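Long-range contacts in LPXTG cell wall surface protein (Streptococcus gordonii, PDB 4IGB), which probably acts as a surface adhesin anchored to the cell-wall peptidoglycan, this chain being its N-terminal part with the N1 and N2 domains: residues V48-L53 with E69-T74; E88-L93 with N113-H118; F151-V156 with F171-D176. All coordinates share one frame; numbering follows the deposited sequence.

Contact 1 (V48-L53 with E69-T74); sequences VDQFHL and EMENFT
Phe51 and Asn72 form a hydrogen-bonded pair of an antiparallel beta-sheet, in which 48-53 is an outermost strand within the chain and 69-74 its neighbour. Paired backbone bonds also join Asp49 to Thr74 and Leu53 to Met70. The face of Phe51, Leu53, Met70 and Asn72 is tightly packed. Phe51 CG sits between its backbone N and carbonyl carbon (chi1 57°), which lays the ring over Asn72; Asn72 CB meets one ring face in a CH-pi contact, 4.2 Å from the centroid. The Asn72 amide is turned 82° to that ring and bonds Glu138, while His163 stacks on Phe51. Farther along, Asp49 O is gripped twice, by Thr74 N and by Thr74 OG1, the latter 3.3 Å away on a lone pair; the Asp49 carboxylate itself bonds Tyr165.

On the opposite face, buried Phe73 packs on Phe140 and Leu91, with CE1 3.5 Å from Gln50 CD. Toward exposed His52 this face becomes polar and more open to solvent. Bent at chi2, Glu71 divides its carboxylate: OE2 takes a 2.8 Å bond from Gln50 NE2, and OE1 a longer one of 3.2 Å from His52 ND1. His52 NE2 reaches the anti lone pair of Glu69 OE1 at 2.8 Å, ring and carboxylate nearly coplanar. Two carboxylates would probably stabilise a positively charged imidazole. Glu69 OE1 is also hydrogen-bonded to Ser54 OG.

Contact 2 (E88-L93 with N113-H118); sequences ENPLSL and NKVTLH
Asn89 and Asn113 meet where a long beta hairpin, strands 85-101 and 104-119, turns a corner on one arm and carries a classic beta bulge on the other. In the bulge Asn113 and Lys114 both face Asp176 of the neighbouring strand 171-183. The two disruptions lie side by side: the chain turns at Glu88 and Asn89, the latter with a positive phi of 38°, and beyond the corner Leu91 and Leu93 are bonded through the backbone to Phe112 and Leu110, toward the hairpin turn.

Hydrogen bonding is sparse. Asn89 N donates to Asn113 O at 3.0 Å, nearly straight at 162°, but arrives from above the carbonyl plane, 61° out of it, and not on a lone pair. This is a displaced geometry, in keeping with backbones that are bending out of regular register. A water supplements it, giving a proton to Asn113 OD1 at 2.9 Å and accepting one from Asn89 ND2, although the second separation is so short that its exact length is doubtful. The other end of the Asn113 amide, ND2, is held by Thr178 and Asp176.

Electrostatics contribute at longer range. Glu88 and Lys114, a non-hydrogen-bonded antiparallel pair, run side by side in the same direction. Their charged ends stop short of a salt bridge, with Glu88 OE2 4.5 Å from Lys114 NZ. Bent at its second torsion, Glu88 instead lays its carboxylate along the aliphatic part of the lysine, OE2 being 3.6 Å from Lys114 CE.

Apolar packing covers the inner side. Val115, which also rests on Leu75 and Ala175, crosses the Pro90 ring at about a right angle, its CG2 4.2 Å from Pro90 CG.

Contact 3 (F151-V156 with F171-D176); sequences FEIGNV and FWIDAD
Ile153 and Ala175 face each other from strands of two different antiparallel sheets, the short strand axes approaching to 7.9 Å at an angle of 129°, a spacing at which side chains rather than backbone pairing must join them. The arrangement is that of a beta-sandwich, and the residues pointing inward here are Ile153 from one layer and Ile173 and Ala175 from the other. Ile153 CG2 does the touching on its side, 4.1 Å from Ala175 CB and 4.3 Å from Ile173 CD1. Ile173 holds CG1 between its backbone N and carbonyl carbon (chi1 69°), and beyond that the chain extends to set CD1 against the main chain of Gly154, 3.5 Å from its C. Gly154 itself has phi 154°, a backbone shape that residues with a side chain rarely take. Around them Phe139 and Leu117 pack on Ile173, Val115 on Ala175, and Phe140 and Phe272 on Ile153.

Where strand 150-154 ends, the character changes. Asn155 packs its CB on Ile173 CG2 at 4.0 Å and sends ND2 to Phe171 O at 2.8 Å. The donor approaches in the carbonyl plane on a lone pair, and the oxygen lies close to the plane of the amide. Thr277 O also receives a bond from ND2, and OD1 accepts from Cys280 N. A buried amide is therefore satisfied at both of its ends, which would fix its rotation and tie the end of one sheet's strand to the start of the other's, with Thr277 and Cys280 held in the same grip.

In the fold
The contacts follow one another along the chain without nesting, all within the N-terminal (N1) domain. Contact 1 lies at one edge of the six-stranded sheet, contact 2 in the hairpin of the facing eight-stranded sheet, and contact 3 spans the two. The centres of contact 1 and contact 2 are about 15 Å apart, those of contact 1 and contact 3 about 14 Å, and those of contact 2 and contact 3 about 10 Å. Contacts 1 and 2 touch where Phe73 packs on Leu91; contacts 2 and 3 lie on adjacent strands, 104-119 and 171-183, with probable backbone bonds between them. Edge pairing, a bent hairpin and cross-layer packing thus together build one region of the sandwich.

Contact 1 (V48-L53 with E69-T74)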
ATOM      1  N   VAL C  48      16.764  -5.061  21.836  1.00 25.97           N
ATOM      2  CA  VAL C  48      16.605  -3.811  21.108  1.00 27.06           C
ATOM      3  C   VAL C  48      17.108  -2.606  21.886  1.00 32.54           C
ATOM      4  O   VAL C  48      16.627  -2.329  22.987  1.00 32.78           O
ATOM      5  CB  VAL C  48      15.133  -3.552  20.762  1.00 25.33           C
ATOM      6  CG1 VAL C  48      15.004  -2.229  20.039  1.00 29.86           C
ATOM      7  CG2 VAL C  48      14.587  -4.683  19.919  1.00 24.15           C
ATOM      8  N   ASP C  49      18.062  -1.885  21.302  1.00 24.37           N
ATOM      9  CA  ASP C  49      18.541  -0.636  21.871  1.00 25.89           C
ATOM     10  C   ASP C  49      17.969   0.523  21.075  1.00 33.91           C
ATOM     11  O   ASP C  49      18.379   0.782  19.941  1.00 35.34           O
ATOM     12  CB  ASP C  49      20.071  -0.577  21.853  1.00 33.81           C
ATOM     13  CG  ASP C  49      20.605   0.828  22.113  1.00 38.96           C
ATOM     14  OD1 ASP C  49      19.978   1.586  22.883  1.00 46.88           O
ATOM     15  OD2 ASP C  49      21.646   1.184  21.534  1.00 49.67           O
ATOM     16  N   GLN C  50      17.018   1.225  21.671  1.00 29.12           N
ATOM     17  CA  GLN C  50      16.337   2.311  20.989  1.00 29.99           C
ATOM     18  C   GLN C  50      16.772   3.672  21.527  1.00 34.16           C
ATOM     19  O   GLN C  50      16.804   3.877  22.738  1.00 32.36           O
ATOM     20  CB  GLN C  50      14.826   2.155  21.163  1.00 25.74           C
ATOM     21  CG  GLN C  50      14.052   3.428  20.892  1.00 27.88           C
ATOM     22  CD  GLN C  50      12.575   3.276  21.183  1.00 35.16           C
ATOM     23  OE1 GLN C  50      12.115   2.207  21.597  1.00 30.73           O
ATOM     24  NE2 GLN C  50      11.823   4.343  20.967  1.00 31.45           N
ATOM     25  N   PHE C  51      17.097   4.600  20.634  1.00 30.62           N
ATOM     26  CA  PHE C  51      17.505   5.935  21.062  1.00 29.13           C
ATOM     27  C   PHE C  51      17.247   7.004  20.004  1.00 35.54           C
ATOM     28  O   PHE C  51      17.187   6.714  18.811  1.00 33.67           O
ATOM     29  CB  PHE C  51      18.977   5.947  21.484  1.00 26.04           C
ATOM     30  CG  PHE C  51      19.920   5.472  20.417  1.00 32.85           C
ATOM     31  CD1 PHE C  51      20.478   6.365  19.520  1.00 25.78           C
ATOM     32  CD2 PHE C  51      20.254   4.132  20.316  1.00 28.88           C
ATOM     33  CE1 PHE C  51      21.347   5.931  18.539  1.00 32.13           C
ATOM     34  CE2 PHE C  51      21.122   3.693  19.337  1.00 21.98           C
ATOM     35  CZ  PHE C  51      21.670   4.593  18.448  1.00 22.79           C
ATOM     36  N   HIS C  52      17.094   8.243  20.461  1.00 29.87           N
ATOM     37  CA  HIS C  52      16.842   9.373  19.578  1.00 31.50           C
ATOM     38  C   HIS C  52      18.152  10.008  19.127  1.00 36.33           C
ATOM     39  O   HIS C  52      19.179   9.868  19.788  1.00 37.60           O
ATOM     40  CB  HIS C  52      15.969  10.413  20.285  1.00 32.02           C
ATOM     41  CG  HIS C  52      15.554  11.552  19.408  1.00 33.76           C
ATOM     42  ND1 HIS C  52      14.338  11.584  18.758  1.00 34.40           N
ATOM     43  CD2 HIS C  52      16.188  12.700  19.075  1.00 29.44           C
ATOM     44  CE1 HIS C  52      14.243  12.703  18.063  1.00 30.57           C
ATOM     45  NE2 HIS C  52      15.352  13.398  18.238  1.00 33.51           N
ATOM     46  N   LEU C  53      18.109  10.706  17.997  1.00 29.47           N
ATOM     47  CA  LEU C  53      19.294  11.360  17.458  1.00 37.26           C
ATOM     48  C   LEU C  53      18.920  12.615  16.680  1.00 41.63           C
ATOM     49  O   LEU C  53      17.888  12.659  16.014  1.00 33.28           O
ATOM     50  CB  LEU C  53      20.068  10.405  16.549  1.00 36.82           C
ATOM     51  CG  LEU C  53      20.767   9.218  17.215  1.00 42.88           C
ATOM     52  CD1 LEU C  53      21.056   8.131  16.192  1.00 39.37           C
ATOM     53  CD2 LEU C  53      22.047   9.665  17.900  1.00 30.90           C
ATOM     54  N   GLU C  69      15.601  15.083  12.700  1.00 29.76           N
ATOM     55  CA  GLU C  69      15.470  14.257  13.895  1.00 32.04           C
ATOM     56  C   GLU C  69      15.209  12.805  13.507  1.00 34.23           C
ATOM     57  O   GLU C  69      14.563  12.535  12.488  1.00 28.05           O
ATOM     58  CB  GLU C  69      14.319  14.769  14.770  1.00 30.27           C
ATOM     59  CG  GLU C  69      14.459  16.229  15.176  1.00 26.94           C
ATOM     60  CD  GLU C  69      15.764  16.496  15.904  1.00 38.31           C
ATOM     61  OE1 GLU C  69      16.114  15.696  16.796  1.00 35.22           O
ATOM     62  OE2 GLU C  69      16.446  17.496  15.579  1.00 36.27           O
ATOM     63  N   MET C  70      15.693  11.879  14.328  1.00 28.05           N
ATOM     64  CA  MET C  70      15.597  10.453  14.031  1.00 28.63           C
ATOM     65  C   MET C  70      15.368   9.637  15.291  1.00 31.29           C
ATOM     66  O   MET C  70      15.789  10.031  16.383  1.00 31.92           O
ATOM     67  CB  MET C  70      16.866   9.957  13.320  1.00 27.02           C
ATOM     68  CG  MET C  70      17.028   8.444  13.305  1.00 26.72           C
ATOM     69  SD  MET C  70      18.490   7.852  12.422  1.00 30.48           S
ATOM     70  CE  MET C  70      18.101   8.306  10.733  1.00 20.70           C
ATOM     71  N   GLU C  71      14.677   8.508  15.135  1.00 25.69           N
ATOM     72  CA  GLU C  71      14.563   7.520  16.202  1.00 27.10           C
ATOM     73  C   GLU C  71      15.203   6.242  15.706  1.00 28.64           C
ATOM     74  O   GLU C  71      14.778   5.674  14.700  1.00 27.09           O
ATOM     75  CB  GLU C  71      13.103   7.273  16.577  1.00 25.21           C
ATOM     76  CG  GLU C  71      12.945   6.465  17.845  1.00 28.96           C
ATOM     77  CD  GLU C  71      13.268   7.263  19.111  1.00 34.37           C
ATOM     78  OE1 GLU C  71      13.519   8.483  19.020  1.00 33.51           O
ATOM     79  OE2 GLU C  71      13.268   6.661  20.202  1.00 38.89           O
ATOM     80  N   ASN C  72      16.244   5.798  16.399  1.00 30.39           N
ATOM     81  CA  ASN C  72      17.079   4.733  15.880  1.00 25.74           C
ATOM     82  C   ASN C  72      16.951   3.467  16.689  1.00 26.36           C
ATOM     83  O   ASN C  72      16.780   3.513  17.905  1.00 32.49           O
ATOM     84  CB  ASN C  72      18.544   5.171  15.826  1.00 27.01           C
ATOM     85  CG  ASN C  72      19.376   4.280  14.942  1.00 28.44           C
ATOM     86  OD1 ASN C  72      20.504   3.935  15.291  1.00 38.41           O
ATOM     87  ND2 ASN C  72      18.843   3.921  13.780  1.00 26.54           N
ATOM     88  N   PHE C  73      17.042   2.335  16.007  1.00 24.94           N
ATOM     89  CA  PHE C  73      16.898   1.037  16.646  1.00 25.25           C
ATOM     90  C   PHE C  73      18.052   0.145  16.244  1.00 26.27           C
ATOM     91  O   PHE C  73      18.399   0.052  15.064  1.00 25.59           O
ATOM     92  CB  PHE C  73      15.567   0.386  16.260  1.00 21.34           C
ATOM     93  CG  PHE C  73      14.368   1.194  16.660  1.00 24.24           C
ATOM     94  CD1 PHE C  73      13.623   0.847  17.774  1.00 25.50           C
ATOM     95  CD2 PHE C  73      14.000   2.316  15.939  1.00 25.13           C
ATOM     96  CE1 PHE C  73      12.514   1.597  18.158  1.00 25.88           C
ATOM     97  CE2 PHE C  73      12.895   3.073  16.317  1.00 22.31           C
ATOM     98  CZ  PHE C  73      12.152   2.707  17.425  1.00 27.04           C
ATOM     99  N   THR C  74      18.660  -0.492  17.235  1.00 23.07           N
ATOM    100  CA  THR C  74      19.759  -1.403  16.987  1.00 27.59           C
ATOM    101  C   THR C  74      19.540  -2.652  17.814  1.00 29.91           C
ATOM    102  O   THR C  74      18.734  -2.658  18.746  1.00 29.94           O
ATOM    103  CB  THR C  74      21.110  -0.769  17.352  1.00 31.98           C
ATOM    104  OG1 THR C  74      21.157  -0.531  18.761  1.00 31.33           O
ATOM    105  CG2 THR C  74      21.289   0.553  16.630  1.00 24.24           C
TER

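Contact 2 (E88-L93 with N113-H118)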
ATOM      1  N   GLU C  88      13.880 -13.061  17.297  1.00 27.47           N
ATOM      2  CA  GLU C  88      12.457 -13.247  17.042  1.00 26.33           C
ATOM      3  C   GLU C  88      11.663 -12.076  17.606  1.00 23.25           C
ATOM      4  O   GLU C  88      11.963 -11.580  18.683  1.00 27.14           O
ATOM      5  CB  GLU C  88      11.971 -14.556  17.670  1.00 32.81           C
ATOM      6  CG  GLU C  88      12.672 -15.797  17.144  1.00 30.66           C
ATOM      7  CD  GLU C  88      12.267 -16.136  15.723  1.00 38.04           C
ATOM      8  OE1 GLU C  88      11.361 -15.457  15.195  1.00 40.93           O
ATOM      9  OE2 GLU C  88      12.846 -17.083  15.140  1.00 44.63           O
ATOM     10  N   ASN C  89      10.662 -11.625  16.855  1.00 32.54           N
ATOM     11  CA  ASN C  89       9.733 -10.599  17.320  1.00 25.86           C
ATOM     12  C   ASN C  89      10.348  -9.487  18.161  1.00 24.23           C
ATOM     13  O   ASN C  89       9.857  -9.202  19.254  1.00 24.53           O
ATOM     14  CB  ASN C  89       8.610 -11.258  18.120  1.00 24.07           C
ATOM     15  CG  ASN C  89       7.761 -12.175  17.274  1.00 39.86           C
ATOM     16  OD1 ASN C  89       7.736 -13.387  17.486  1.00 48.25           O
ATOM     17  ND2 ASN C  89       7.055 -11.601  16.303  1.00 35.80           N
ATOM     18  N   PRO C  90      11.401  -8.830  17.646  1.00 26.74           N
ATOM     19  CA  PRO C  90      12.137  -7.851  18.448  1.00 20.19           C
ATOM     20  C   PRO C  90      11.446  -6.501  18.591  1.00 23.90           C
ATOM     21  O   PRO C  90      11.793  -5.741  19.487  1.00 25.22           O
ATOM     22  CB  PRO C  90      13.431  -7.669  17.658  1.00 19.03           C
ATOM     23  CG  PRO C  90      13.038  -7.941  16.253  1.00 18.01           C
ATOM     24  CD  PRO C  90      12.016  -9.030  16.323  1.00 22.72           C
ATOM     25  N   LEU C  91      10.495  -6.190  17.719  1.00 26.27           N
ATOM     26  CA  LEU C  91       9.961  -4.835  17.688  1.00 25.88           C
ATOM     27  C   LEU C  91       8.600  -4.775  17.026  1.00 25.66           C
ATOM     28  O   LEU C  91       8.411  -5.282  15.924  1.00 22.02           O
ATOM     29  CB  LEU C  91      10.936  -3.893  16.973  1.00 20.68           C
ATOM     30  CG  LEU C  91      10.553  -2.410  16.987  1.00 26.81           C
ATOM     31  CD1 LEU C  91      10.522  -1.859  18.397  1.00 21.57           C
ATOM     32  CD2 LEU C  91      11.499  -1.579  16.115  1.00 21.89           C
ATOM     33  N   SER C  92       7.652  -4.149  17.710  1.00 20.42           N
ATOM     34  CA  SER C  92       6.315  -4.003  17.183  1.00 20.03           C
ATOM     35  C   SER C  92       5.874  -2.558  17.360  1.00 30.08           C
ATOM     36  O   SER C  92       5.956  -2.005  18.463  1.00 23.23           O
ATOM     37  CB  SER C  92       5.363  -4.957  17.900  1.00 23.99           C
ATOM     38  OG  SER C  92       4.050  -4.791  17.416  1.00 33.33           O
ATOM     39  N   LEU C  93       5.415  -1.950  16.266  1.00 22.51           N
ATOM     40  CA  LEU C  93       5.132  -0.519  16.238  1.00 25.59           C
ATOM     41  C   LEU C  93       3.711  -0.226  15.818  1.00 29.02           C
ATOM     42  O   LEU C  93       3.073  -1.015  15.114  1.00 23.95           O
ATOM     43  CB  LEU C  93       6.060   0.199  15.254  1.00 20.52           C
ATOM     44  CG  LEU C  93       7.571   0.045  15.424  1.00 22.75           C
ATOM     45  CD1 LEU C  93       8.294   0.750  14.283  1.00 19.66           C
ATOM     46  CD2 LEU C  93       8.022   0.578  16.769  1.00 20.48           C
ATOM     47  N   ASN C 113       8.740  -9.386  12.498  1.00 22.70           N
ATOM     48  CA  ASN C 113       8.511 -10.782  12.826  1.00 23.07           C
ATOM     49  C   ASN C 113       9.798 -11.475  13.215  1.00 28.62           C
ATOM     50  O   ASN C 113       9.808 -12.372  14.051  1.00 21.58           O
ATOM     51  CB  ASN C 113       7.879 -11.495  11.639  1.00 18.13           C
ATOM     52  CG  ASN C 113       6.587 -10.848  11.213  1.00 29.36           C
ATOM     53  OD1 ASN C 113       5.699 -10.625  12.038  1.00 24.74           O
ATOM     54  ND2 ASN C 113       6.479 -10.508   9.929  1.00 18.67           N
ATOM     55  N   LYS C 114      10.886 -11.055  12.587  1.00 24.94           N
ATOM     56  CA  LYS C 114      12.185 -11.643  12.841  1.00 26.54           C
ATOM     57  C   LYS C 114      13.225 -10.746  12.214  1.00 25.78           C
ATOM     58  O   LYS C 114      12.984 -10.147  11.166  1.00 22.16           O
ATOM     59  CB  LYS C 114      12.272 -13.036  12.219  1.00 24.46           C
ATOM     60  CG  LYS C 114      13.550 -13.787  12.552  1.00 27.17           C
ATOM     61  CD  LYS C 114      13.821 -14.917  11.556  1.00 31.50           C
ATOM     62  CE  LYS C 114      12.838 -16.066  11.694  1.00 38.85           C
ATOM     63  NZ  LYS C 114      13.046 -17.101  10.636  1.00 40.64           N
ATOM     64  N   VAL C 115      14.370 -10.625  12.874  1.00 24.91           N
ATOM     65  CA  VAL C 115      15.527 -10.002  12.253  1.00 23.93           C
ATOM     66  C   VAL C 115      16.723 -10.905  12.437  1.00 30.03           C
ATOM     67  O   VAL C 115      17.076 -11.267  13.565  1.00 27.58           O
ATOM     68  CB  VAL C 115      15.855  -8.627  12.832  1.00 24.22           C
ATOM     69  CG1 VAL C 115      17.198  -8.158  12.277  1.00 24.11           C
ATOM     70  CG2 VAL C 115      14.773  -7.634  12.476  1.00 22.65           C
ATOM     71  N   THR C 116      17.337 -11.277  11.318  1.00 26.45           N
ATOM     72  CA  THR C 116      18.449 -12.205  11.339  1.00 24.16           C
ATOM     73  C   THR C 116      19.749 -11.487  10.987  1.00 32.29           C
ATOM     74  O   THR C 116      19.873 -10.872   9.917  1.00 31.42           O
ATOM     75  CB  THR C 116      18.197 -13.391  10.386  1.00 29.91           C
ATOM     76  OG1 THR C 116      17.036 -14.115  10.828  1.00 28.73           O
ATOM     77  CG2 THR C 116      19.398 -14.325  10.359  1.00 29.35           C
ATOM     78  N   LEU C 117      20.701 -11.550  11.914  1.00 28.66           N
ATOM     79  CA  LEU C 117      22.030 -10.979  11.719  1.00 33.64           C
ATOM     80  C   LEU C 117      22.984 -12.050  11.205  1.00 33.62           C
ATOM     81  O   LEU C 117      23.288 -13.009  11.914  1.00 30.77           O
ATOM     82  CB  LEU C 117      22.553 -10.385  13.029  1.00 29.50           C
ATOM     83  CG  LEU C 117      22.110  -8.952  13.350  1.00 37.84           C
ATOM     84  CD1 LEU C 117      20.632  -8.776  13.137  1.00 32.54           C
ATOM     85  CD2 LEU C 117      22.482  -8.565  14.770  1.00 31.18           C
ATOM     86  N   HIS C 118      23.434 -11.889   9.963  1.00 28.95           N
ATOM     87  CA  HIS C 118      24.336 -12.839   9.317  1.00 26.53           C
ATOM     88  C   HIS C 118      25.791 -12.405   9.473  1.00 31.32           C
ATOM     89  O   HIS C 118      26.203 -11.388   8.906  1.00 27.91           O
ATOM     90  CB  HIS C 118      24.021 -12.940   7.824  1.00 27.36           C
ATOM     91  CG  HIS C 118      22.756 -13.681   7.513  1.00 35.89           C
ATOM     92  ND1 HIS C 118      21.538 -13.051   7.373  1.00 35.88           N
ATOM     93  CD2 HIS C 118      22.525 -14.996   7.307  1.00 26.77           C
ATOM     94  CE1 HIS C 118      20.612 -13.950   7.092  1.00 32.26           C
ATOM     95  NE2 HIS C 118      21.185 -15.137   7.049  1.00 28.97           N
TER
HETATM   96  O   HOH W   1       5.248 -11.843  14.653  1.00 43.31           O

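Contact 3 (F151-V156 with F171-D176)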
ATOM      1  N   PHE C 151      10.263   5.224   6.798  1.00 17.49           N
ATOM      2  CA  PHE C 151      11.122   4.520   7.738  1.00 20.25           C
ATOM      3  C   PHE C 151      12.240   3.832   6.963  1.00 23.77           C
ATOM      4  O   PHE C 151      12.136   3.637   5.753  1.00 20.40           O
ATOM      5  CB  PHE C 151      10.331   3.519   8.584  1.00 21.02           C
ATOM      6  CG  PHE C 151       9.583   2.495   7.781  1.00 22.74           C
ATOM      7  CD1 PHE C 151      10.213   1.342   7.348  1.00 19.84           C
ATOM      8  CD2 PHE C 151       8.246   2.679   7.473  1.00 17.62           C
ATOM      9  CE1 PHE C 151       9.526   0.396   6.615  1.00 22.95           C
ATOM     10  CE2 PHE C 151       7.555   1.736   6.742  1.00 15.26           C
ATOM     11  CZ  PHE C 151       8.194   0.594   6.311  1.00 18.49           C
ATOM     12  N   GLU C 152      13.314   3.480   7.659  1.00 21.44           N
ATOM     13  CA  GLU C 152      14.475   2.890   7.008  1.00 21.26           C
ATOM     14  C   GLU C 152      14.889   1.558   7.624  1.00 24.75           C
ATOM     15  O   GLU C 152      14.868   1.392   8.842  1.00 27.22           O
ATOM     16  CB  GLU C 152      15.645   3.875   7.052  1.00 19.30           C
ATOM     17  CG  GLU C 152      16.929   3.374   6.416  1.00 19.25           C
ATOM     18  CD  GLU C 152      18.055   4.385   6.513  1.00 27.50           C
ATOM     19  OE1 GLU C 152      17.775   5.557   6.839  1.00 23.01           O
ATOM     20  OE2 GLU C 152      19.219   4.010   6.264  1.00 23.51           O
ATOM     21  N   ILE C 153      15.270   0.613   6.769  1.00 21.20           N
ATOM     22  CA  ILE C 153      15.733  -0.686   7.225  1.00 20.37           C
ATOM     23  C   ILE C 153      17.083  -0.962   6.591  1.00 25.27           C
ATOM     24  O   ILE C 153      17.279  -0.715   5.401  1.00 20.01           O
ATOM     25  CB  ILE C 153      14.771  -1.804   6.799  1.00 21.40           C
ATOM     26  CG1 ILE C 153      13.369  -1.562   7.388  1.00 20.68           C
ATOM     27  CG2 ILE C 153      15.354  -3.176   7.167  1.00 15.93           C
ATOM     28  CD1 ILE C 153      12.316  -2.578   6.943  1.00 16.77           C
ATOM     29  N   GLY C 154      18.013  -1.481   7.388  1.00 23.56           N
ATOM     30  CA  GLY C 154      19.373  -1.693   6.929  1.00 21.49           C
ATOM     31  C   GLY C 154      20.378  -1.683   8.073  1.00 24.02           C
ATOM     32  O   GLY C 154      20.010  -1.506   9.237  1.00 23.00           O
ATOM     33  N   ASN C 155      21.652  -1.858   7.740  1.00 20.32           N
ATOM     34  CA  ASN C 155      22.684  -1.997   8.751  1.00 21.29           C
ATOM     35  C   ASN C 155      23.734  -0.887   8.689  1.00 30.53           C
ATOM     36  O   ASN C 155      24.867  -1.067   9.138  1.00 28.89           O
ATOM     37  CB  ASN C 155      23.335  -3.371   8.634  1.00 21.78           C
ATOM     38  CG  ASN C 155      24.049  -3.562   7.316  1.00 23.63           C
ATOM     39  OD1 ASN C 155      23.921  -2.739   6.405  1.00 28.49           O
ATOM     40  ND2 ASN C 155      24.802  -4.655   7.199  1.00 27.46           N
ATOM     41  N   VAL C 156      23.356   0.254   8.122  1.00 26.99           N
ATOM     42  CA  VAL C 156      24.213   1.432   8.137  1.00 29.25           C
ATOM     43  C   VAL C 156      23.962   2.251   9.408  1.00 33.79           C
ATOM     44  O   VAL C 156      22.882   2.829   9.572  1.00 29.04           O
ATOM     45  CB  VAL C 156      23.966   2.336   6.927  1.00 29.86           C
ATOM     46  CG1 VAL C 156      24.991   3.456   6.916  1.00 27.24           C
ATOM     47  CG2 VAL C 156      24.011   1.521   5.624  1.00 21.84           C
ATOM     48  N   PHE C 171      27.775  -7.693  10.520  1.00 32.71           N
ATOM     49  CA  PHE C 171      26.691  -8.547  10.042  1.00 28.62           C
ATOM     50  C   PHE C 171      25.918  -7.858   8.918  1.00 29.03           C
ATOM     51  O   PHE C 171      25.737  -6.637   8.941  1.00 28.72           O
ATOM     52  CB  PHE C 171      25.703  -8.844  11.174  1.00 30.29           C
ATOM     53  CG  PHE C 171      26.321  -9.468  12.396  1.00 25.78           C
ATOM     54  CD1 PHE C 171      26.219 -10.835  12.622  1.00 26.38           C
ATOM     55  CD2 PHE C 171      26.968  -8.684  13.339  1.00 30.91           C
ATOM     56  CE1 PHE C 171      26.767 -11.411  13.759  1.00 31.10           C
ATOM     57  CE2 PHE C 171      27.527  -9.257  14.482  1.00 32.53           C
ATOM     58  CZ  PHE C 171      27.426 -10.619  14.688  1.00 27.75           C
ATOM     59  N   TRP C 172      25.467  -8.630   7.933  1.00 27.55           N
ATOM     60  CA  TRP C 172      24.360  -8.170   7.092  1.00 26.79           C
ATOM     61  C   TRP C 172      23.055  -8.672   7.714  1.00 31.85           C
ATOM     62  O   TRP C 172      23.051  -9.658   8.450  1.00 29.53           O
ATOM     63  CB  TRP C 172      24.504  -8.595   5.622  1.00 22.75           C
ATOM     64  CG  TRP C 172      24.535 -10.080   5.336  1.00 24.88           C
ATOM     65  CD1 TRP C 172      25.619 -10.897   5.395  1.00 28.56           C
ATOM     66  CD2 TRP C 172      23.447 -10.899   4.886  1.00 30.96           C
ATOM     67  NE1 TRP C 172      25.278 -12.176   5.038  1.00 24.63           N
ATOM     68  CE2 TRP C 172      23.947 -12.203   4.722  1.00 27.44           C
ATOM     69  CE3 TRP C 172      22.095 -10.660   4.623  1.00 30.88           C
ATOM     70  CZ2 TRP C 172      23.148 -13.262   4.307  1.00 26.90           C
ATOM     71  CZ3 TRP C 172      21.300 -11.721   4.216  1.00 28.33           C
ATOM     72  CH2 TRP C 172      21.831 -12.999   4.052  1.00 28.60           C
ATOM     73  N   ILE C 173      21.956  -7.978   7.454  1.00 25.09           N
ATOM     74  CA  ILE C 173      20.715  -8.297   8.136  1.00 23.37           C
ATOM     75  C   ILE C 173      19.656  -8.774   7.155  1.00 23.02           C
ATOM     76  O   ILE C 173      19.730  -8.489   5.962  1.00 29.16           O
ATOM     77  CB  ILE C 173      20.162  -7.082   8.919  1.00 24.38           C
ATOM     78  CG1 ILE C 173      19.681  -5.994   7.962  1.00 22.19           C
ATOM     79  CG2 ILE C 173      21.207  -6.523   9.862  1.00 22.00           C
ATOM     80  CD1 ILE C 173      18.984  -4.837   8.659  1.00 24.17           C
ATOM     81  N   ASP C 174      18.695  -9.528   7.674  1.00 24.36           N
ATOM     82  CA  ASP C 174      17.489  -9.896   6.951  1.00 23.70           C
ATOM     83  C   ASP C 174      16.346  -9.671   7.917  1.00 29.79           C
ATOM     84  O   ASP C 174      16.233 -10.382   8.927  1.00 22.05           O
ATOM     85  CB  ASP C 174      17.524 -11.366   6.527  1.00 21.79           C
ATOM     86  CG  ASP C 174      16.203 -11.833   5.907  1.00 26.64           C
ATOM     87  OD1 ASP C 174      15.191 -11.103   6.001  1.00 25.30           O
ATOM     88  OD2 ASP C 174      16.173 -12.937   5.330  1.00 29.11           O
ATOM     89  N   ALA C 175      15.522  -8.668   7.622  1.00 22.17           N
ATOM     90  CA  ALA C 175      14.366  -8.356   8.444  1.00 23.07           C
ATOM     91  C   ALA C 175      13.121  -8.894   7.766  1.00 27.21           C
ATOM     92  O   ALA C 175      12.930  -8.700   6.559  1.00 26.08           O
ATOM     93  CB  ALA C 175      14.243  -6.856   8.638  1.00 20.19           C
ATOM     94  N   ASP C 176      12.286  -9.572   8.549  1.00 22.73           N
ATOM     95  CA  ASP C 176      10.996 -10.084   8.097  1.00 21.61           C
ATOM     96  C   ASP C 176       9.918  -9.241   8.780  1.00 25.01           C
ATOM     97  O   ASP C 176       9.790  -9.267  10.004  1.00 18.26           O
ATOM     98  CB  ASP C 176      10.877 -11.568   8.478  1.00 23.44           C
ATOM     99  CG  ASP C 176       9.554 -12.193   8.056  1.00 18.21           C
ATOM    100  OD1 ASP C 176       8.505 -11.537   8.176  1.00 25.50           O
ATOM    101  OD2 ASP C 176       9.565 -13.356   7.602  1.00 30.20           O
TER